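Local coordinates for valine-pyruvate aminotransferase (Salmonella typhimurium, PDB 3G7Q), which catalyses the pyridoxal phosphate-dependent transfer of an amino group from valine to pyruvate, giving 3-methyl-2-oxobutanoate and alanine, and so contributes to alanine biosynthesis, at residues Y311-V315 / Y392-P396; V224-G228 / L299-S303. One frame throughout, in Å; residues are numbered along the deposited sequence.

Contact 1: residues Y311-V315 / Y392-P396; sequences YYQRV and YVPEP
V315 lies over one face of the Y392 ring. Its CB sits 3.7 Å from the centroid of that ring, 16° off the normal, in a CH-pi contact displaced toward the rim. CG2 of V315 extends the cover to the CD2-CE2 side, 3.6 Å from CE2 of Y392. CB of Y392 points at the helix, and chi1 of 66° sets CG over its own backbone, with the ring under V315.

Y311 and Y392 cross at about a right angle. CE1 of Y392 lies in the plane of the Y311 ring, at its edge, and the Y392 OH comes 3.6 Å from CB of Y311. V393 meets the same ring edge, with its CG2 3.6 Å from CE1 of Y311. The two phenol oxygens hydrogen-bond outside the pair: Y392 OH with the A339 carbonyl oxygen, Y311 OH with the A42 backbone N.

In this aminotransferase, which has the fold type I architecture of PLP enzymes, the contact joins the long helix 299-325 to the loop between strand 387-391 and the C-terminal helix 396-416. E395 is the N-cap residue of that last helix.

R314 leaves its helix toward the loop, and its chain bends at chi2 and chi3. CG of R314 lies 3.5 Å from Y392 O. In the conformer given, NH1 of R314 lies 3.3 Å from V393 O; the approach to E395 is uncertain.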
loop_
_atom_site.group_PDB
_atom_site.type_symbol
_atom_site.label_atom_id
_atom_site.label_comp_id
_atom_site.label_asym_id
_atom_site.label_seq_id
_atom_site.Cartn_x
_atom_site.Cartn_y
_atom_site.Cartn_z
ATOM N N TYR A 311 -28.458 0.640 -4.310
ATOM C CA TYR A 311 -27.922 0.470 -5.652
ATOM C C TYR A 311 -28.926 -0.174 -6.601
ATOM O O TYR A 311 -28.943 0.138 -7.764
ATOM C CB TYR A 311 -26.639 -0.357 -5.612
ATOM C CG TYR A 311 -25.435 0.401 -5.056
ATOM C CD1 TYR A 311 -24.735 1.282 -5.844
ATOM C CD2 TYR A 311 -24.993 0.210 -3.745
ATOM C CE1 TYR A 311 -23.652 1.941 -5.363
ATOM C CE2 TYR A 311 -23.881 0.890 -3.242
ATOM C CZ TYR A 311 -23.230 1.763 -4.050
ATOM O OH TYR A 311 -22.122 2.459 -3.614
ATOM N N TYR A 312 -29.737 -1.098 -6.107
ATOM C CA TYR A 312 -30.730 -1.753 -6.961
ATOM C C TYR A 312 -31.719 -0.707 -7.497
ATOM O O TYR A 312 -32.034 -0.659 -8.699
ATOM C CB TYR A 312 -31.429 -2.843 -6.190
ATOM C CG TYR A 312 -32.452 -3.587 -7.024
ATOM C CD1 TYR A 312 -32.057 -4.360 -8.105
ATOM C CD2 TYR A 312 -33.781 -3.493 -6.730
ATOM C CE1 TYR A 312 -33.002 -5.050 -8.877
ATOM C CE2 TYR A 312 -34.720 -4.169 -7.491
ATOM C CZ TYR A 312 -34.310 -4.947 -8.550
ATOM O OH TYR A 312 -35.267 -5.619 -9.284
ATOM N N GLN A 313 -32.155 0.187 -6.633
ATOM C CA GLN A 313 -33.067 1.223 -7.097
ATOM C C GLN A 313 -32.398 2.160 -8.083
ATOM O O GLN A 313 -33.017 2.586 -9.082
ATOM C CB GLN A 313 -33.539 2.063 -5.943
ATOM C CG GLN A 313 -34.692 2.956 -6.340
ATOM C CD GLN A 313 -34.785 4.170 -5.490
ATOM O OE1 GLN A 313 -35.648 4.269 -4.611
ATOM N NE2 GLN A 313 -33.877 5.121 -5.739
ATOM N N ARG A 314 -31.156 2.504 -7.786
ATOM C CA ARG A 314 -30.410 3.430 -8.621
ATOM C C ARG A 314 -30.102 2.839 -10.007
ATOM O O ARG A 314 -30.170 3.552 -11.005
ATOM C CB ARG A 314 -29.149 3.911 -7.888
ATOM C CG ARG A 314 -28.541 5.192 -8.433
ATOM C CD ARG A 314 -29.563 6.381 -8.340
ATOM N NE ARG A 314 -29.798 6.869 -6.979
ATOM C CZ ARG A 314 -29.043 7.778 -6.356
ATOM N NH1 ARG A 314 -27.970 8.305 -6.931
ATOM N NH2 ARG A 314 -29.350 8.159 -5.131
ATOM N N VAL A 315 -29.789 1.544 -10.084
ATOM C CA VAL A 315 -29.507 0.924 -11.364
ATOM C C VAL A 315 -30.791 0.878 -12.195
ATOM O O VAL A 315 -30.762 1.142 -13.397
ATOM C CB VAL A 315 -28.783 -0.471 -11.277
ATOM C CG1 VAL A 315 -29.711 -1.590 -10.876
ATOM C CG2 VAL A 315 -28.126 -0.770 -12.607
ATOM N N TYR A 392 -23.174 4.152 -12.674
ATOM C CA TYR A 392 -24.587 4.619 -12.511
ATOM C C TYR A 392 -24.892 5.316 -11.176
ATOM O O TYR A 392 -26.052 5.661 -10.907
ATOM C CB TYR A 392 -25.576 3.462 -12.740
ATOM C CG TYR A 392 -25.541 2.328 -11.733
ATOM C CD1 TYR A 392 -26.184 2.446 -10.500
ATOM C CD2 TYR A 392 -24.907 1.134 -12.029
ATOM C CE1 TYR A 392 -26.150 1.431 -9.570
ATOM C CE2 TYR A 392 -24.913 0.087 -11.127
ATOM C CZ TYR A 392 -25.513 0.250 -9.891
ATOM O OH TYR A 392 -25.488 -0.779 -8.974
ATOM N N VAL A 393 -23.872 5.533 -10.373
ATOM C CA VAL A 393 -23.998 6.172 -9.052
ATOM C C VAL A 393 -24.221 7.692 -9.014
ATOM O O VAL A 393 -24.914 8.167 -8.112
ATOM C CB VAL A 393 -22.723 5.889 -8.198
ATOM C CG1 VAL A 393 -22.617 6.841 -7.026
ATOM C CG2 VAL A 393 -22.695 4.460 -7.774
ATOM N N PRO A 394 -23.623 8.466 -9.942
ATOM C CA PRO A 394 -23.825 9.928 -9.859
ATOM C C PRO A 394 -25.299 10.366 -9.860
ATOM O O PRO A 394 -26.186 9.615 -10.249
ATOM C CB PRO A 394 -23.104 10.445 -11.101
ATOM C CG PRO A 394 -22.068 9.435 -11.346
ATOM C CD PRO A 394 -22.746 8.125 -11.060
ATOM N N GLU A 395 -25.551 11.602 -9.427
ATOM C CA GLU A 395 -26.937 12.054 -9.316
ATOM C C GLU A 395 -27.656 11.984 -10.664
ATOM O O GLU A 395 -27.060 12.232 -11.709
ATOM C CB GLU A 395 -27.027 13.460 -8.708
ATOM C CG GLU A 395 -26.528 13.541 -7.246
ATOM C CD GLU A 395 -27.240 12.559 -6.318
ATOM O OE1 GLU A 395 -28.474 12.405 -6.406
ATOM O OE2 GLU A 395 -26.554 11.922 -5.497
ATOM N N PRO A 396 -28.934 11.635 -10.636
ATOM C CA PRO A 396 -29.719 11.456 -11.877
ATOM C C PRO A 396 -29.771 12.633 -12.855
ATOM O O PRO A 396 -29.941 12.413 -14.071
ATOM C CB PRO A 396 -31.128 11.127 -11.378
ATOM C CG PRO A 396 -31.129 11.397 -9.943
ATOM C CD PRO A 396 -29.743 11.339 -9.441
#

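Contact 2: residues V224-G228 / L299-S303; sequences VPFPG and LLRLS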
loop_
_atom_site.group_PDB
_atom_site.type_symbol
_atom_site.label_atom_id
_atom_site.label_comp_id
_atom_site.label_asym_id
_atom_site.label_seq_id
_atom_site.Cartn_x
_atom_site.Cartn_y
_atom_site.Cartn_z
ATOM N N VAL A 224 -21.116 -10.850 -1.707
ATOM C CA VAL A 224 -21.575 -11.275 -0.398
ATOM C C VAL A 224 -20.410 -11.861 0.363
ATOM O O VAL A 224 -19.603 -12.553 -0.225
ATOM C CB VAL A 224 -22.694 -12.345 -0.626
ATOM C CG1 VAL A 224 -22.823 -13.280 0.515
ATOM C CG2 VAL A 224 -24.004 -11.647 -0.996
ATOM N N PRO A 225 -20.373 -11.701 1.693
ATOM C CA PRO A 225 -21.310 -11.068 2.602
ATOM C C PRO A 225 -21.242 -9.539 2.691
ATOM O O PRO A 225 -22.163 -8.953 3.227
ATOM C CB PRO A 225 -20.957 -11.706 3.962
ATOM C CG PRO A 225 -19.544 -12.054 3.831
ATOM C CD PRO A 225 -19.318 -12.422 2.422
ATOM N N PHE A 226 -20.170 -8.920 2.192
ATOM C CA PHE A 226 -20.060 -7.456 2.149
ATOM C C PHE A 226 -19.233 -7.075 0.930
ATOM O O PHE A 226 -18.243 -7.726 0.645
ATOM C CB PHE A 226 -19.440 -6.883 3.430
ATOM C CG PHE A 226 -18.072 -7.399 3.727
ATOM C CD1 PHE A 226 -16.956 -6.765 3.223
ATOM C CD2 PHE A 226 -17.909 -8.532 4.509
ATOM C CE1 PHE A 226 -15.687 -7.266 3.478
ATOM C CE2 PHE A 226 -16.662 -9.013 4.770
ATOM C CZ PHE A 226 -15.560 -8.388 4.256
ATOM N N PRO A 227 -19.594 -5.988 0.235
ATOM C CA PRO A 227 -20.688 -5.046 0.510
ATOM C C PRO A 227 -22.073 -5.449 0.036
ATOM O O PRO A 227 -23.042 -4.732 0.296
ATOM C CB PRO A 227 -20.216 -3.791 -0.216
ATOM C CG PRO A 227 -19.556 -4.344 -1.430
ATOM C CD PRO A 227 -18.806 -5.560 -0.937
ATOM N N GLY A 228 -22.199 -6.588 -0.622
ATOM C CA GLY A 228 -23.516 -7.086 -1.008
ATOM C C GLY A 228 -24.197 -6.362 -2.149
ATOM O O GLY A 228 -25.407 -6.383 -2.252
ATOM N N LEU A 299 -22.190 -5.354 9.921
ATOM C CA LEU A 299 -21.576 -5.436 8.586
ATOM C C LEU A 299 -22.496 -6.105 7.553
ATOM O O LEU A 299 -22.772 -5.543 6.486
ATOM C CB LEU A 299 -20.207 -6.120 8.691
ATOM C CG LEU A 299 -19.374 -6.249 7.417
ATOM C CD1 LEU A 299 -19.123 -4.873 6.800
ATOM C CD2 LEU A 299 -18.061 -7.021 7.730
ATOM N N LEU A 300 -22.996 -7.292 7.875
ATOM C CA LEU A 300 -23.916 -7.968 6.978
ATOM C C LEU A 300 -25.260 -7.242 6.876
ATOM O O LEU A 300 -25.825 -7.115 5.784
ATOM C CB LEU A 300 -24.113 -9.444 7.422
ATOM C CG LEU A 300 -23.026 -10.441 6.964
ATOM C CD1 LEU A 300 -21.628 -9.928 7.202
ATOM C CD2 LEU A 300 -23.201 -11.837 7.601
ATOM N N ARG A 301 -25.783 -6.751 8.008
ATOM C CA ARG A 301 -27.070 -6.055 8.015
ATOM C C ARG A 301 -27.085 -4.842 7.077
ATOM O O ARG A 301 -28.048 -4.600 6.318
ATOM C CB ARG A 301 -27.385 -5.570 9.445
ATOM C CG ARG A 301 -28.684 -4.769 9.585
ATOM C CD ARG A 301 -28.970 -4.356 11.041
ATOM N NE ARG A 301 -28.012 -3.384 11.562
ATOM C CZ ARG A 301 -28.072 -2.071 11.328
ATOM N NH1 ARG A 301 -29.027 -1.552 10.571
ATOM N NH2 ARG A 301 -27.168 -1.259 11.850
ATOM N N LEU A 302 -26.029 -4.058 7.160
ATOM C CA LEU A 302 -25.952 -2.834 6.362
ATOM C C LEU A 302 -25.810 -3.188 4.891
ATOM O O LEU A 302 -26.449 -2.562 4.040
ATOM C CB LEU A 302 -24.808 -1.958 6.836
ATOM C CG LEU A 302 -25.018 -1.278 8.192
ATOM C CD1 LEU A 302 -23.709 -0.554 8.572
ATOM C CD2 LEU A 302 -26.247 -0.339 8.195
ATOM N N SER A 303 -25.006 -4.208 4.598
ATOM C CA SER A 303 -24.869 -4.657 3.213
ATOM C C SER A 303 -26.208 -5.078 2.634
ATOM O O SER A 303 -26.597 -4.681 1.524
ATOM C CB SER A 303 -23.870 -5.823 3.145
ATOM O OG SER A 303 -22.551 -5.407 3.543
#
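L299 packs against F226 where the long helix 299-325 begins, in the fold type I architecture of PLP-dependent aminotransferases. The partner segment is the loop that follows strand 216-219 of the seven-stranded mixed sheet. Two cis peptide bonds, V224-P225 and F226-P227, shape this loop.

Chi1 of -177° carries CG of L299 toward F226, and chi2 then sets CD2 at the ring and CD1 at CB. CD2 approaches the ring obliquely, 3.6 Å from F226 CD2. CD1 lies 3.9 Å from F226 CB. Around this pair, M246 of strand 242-247 and M290 of helix 285-295 touch F226, while I294 touches L299.

L300 comes next and meets P225. Its CD1 is 3.8 Å from P225 CB, an apolar contact. L87 and T91 of helix 77-92 also touch L300, and L88 of that helix touches P225.

One turn after L299, S303 faces the loop. Its CB touches two loop carbonyl oxygens, 3.6 Å from P225 O and 3.2 Å from P227 O. No hydrogen bond crosses here. OG stands beside its own backbone N (chi1 -64°) and turns back to donate to L299 O at 3.0 Å. The S303 backbone N donates to the same oxygen, from the opposite face of the carbonyl plane. The hydroxyl is tilted 28° from that plane and also lies 3.4 Å from F226 CB.

Both contacts use helix 299-325. Contact 2 holds its first turn and contact 1 a later part. Their centres are 18 Å apart, the nearest atoms about 7 Å, and they do not touch. Contact 2 is buried: none of its touching residues is exposed. It ties the helix to a loop leaving the seven-stranded sheet. Contact 1 is partly buried, with an aromatic interior and a charged outer part, and ties the helix to the loop before the C-terminal helix. Its tyrosines hydrogen-bond to other loops, whereas the serine of 299-303 bonds within its own helix. Neither contact has a clear hydrogen bond across its segments.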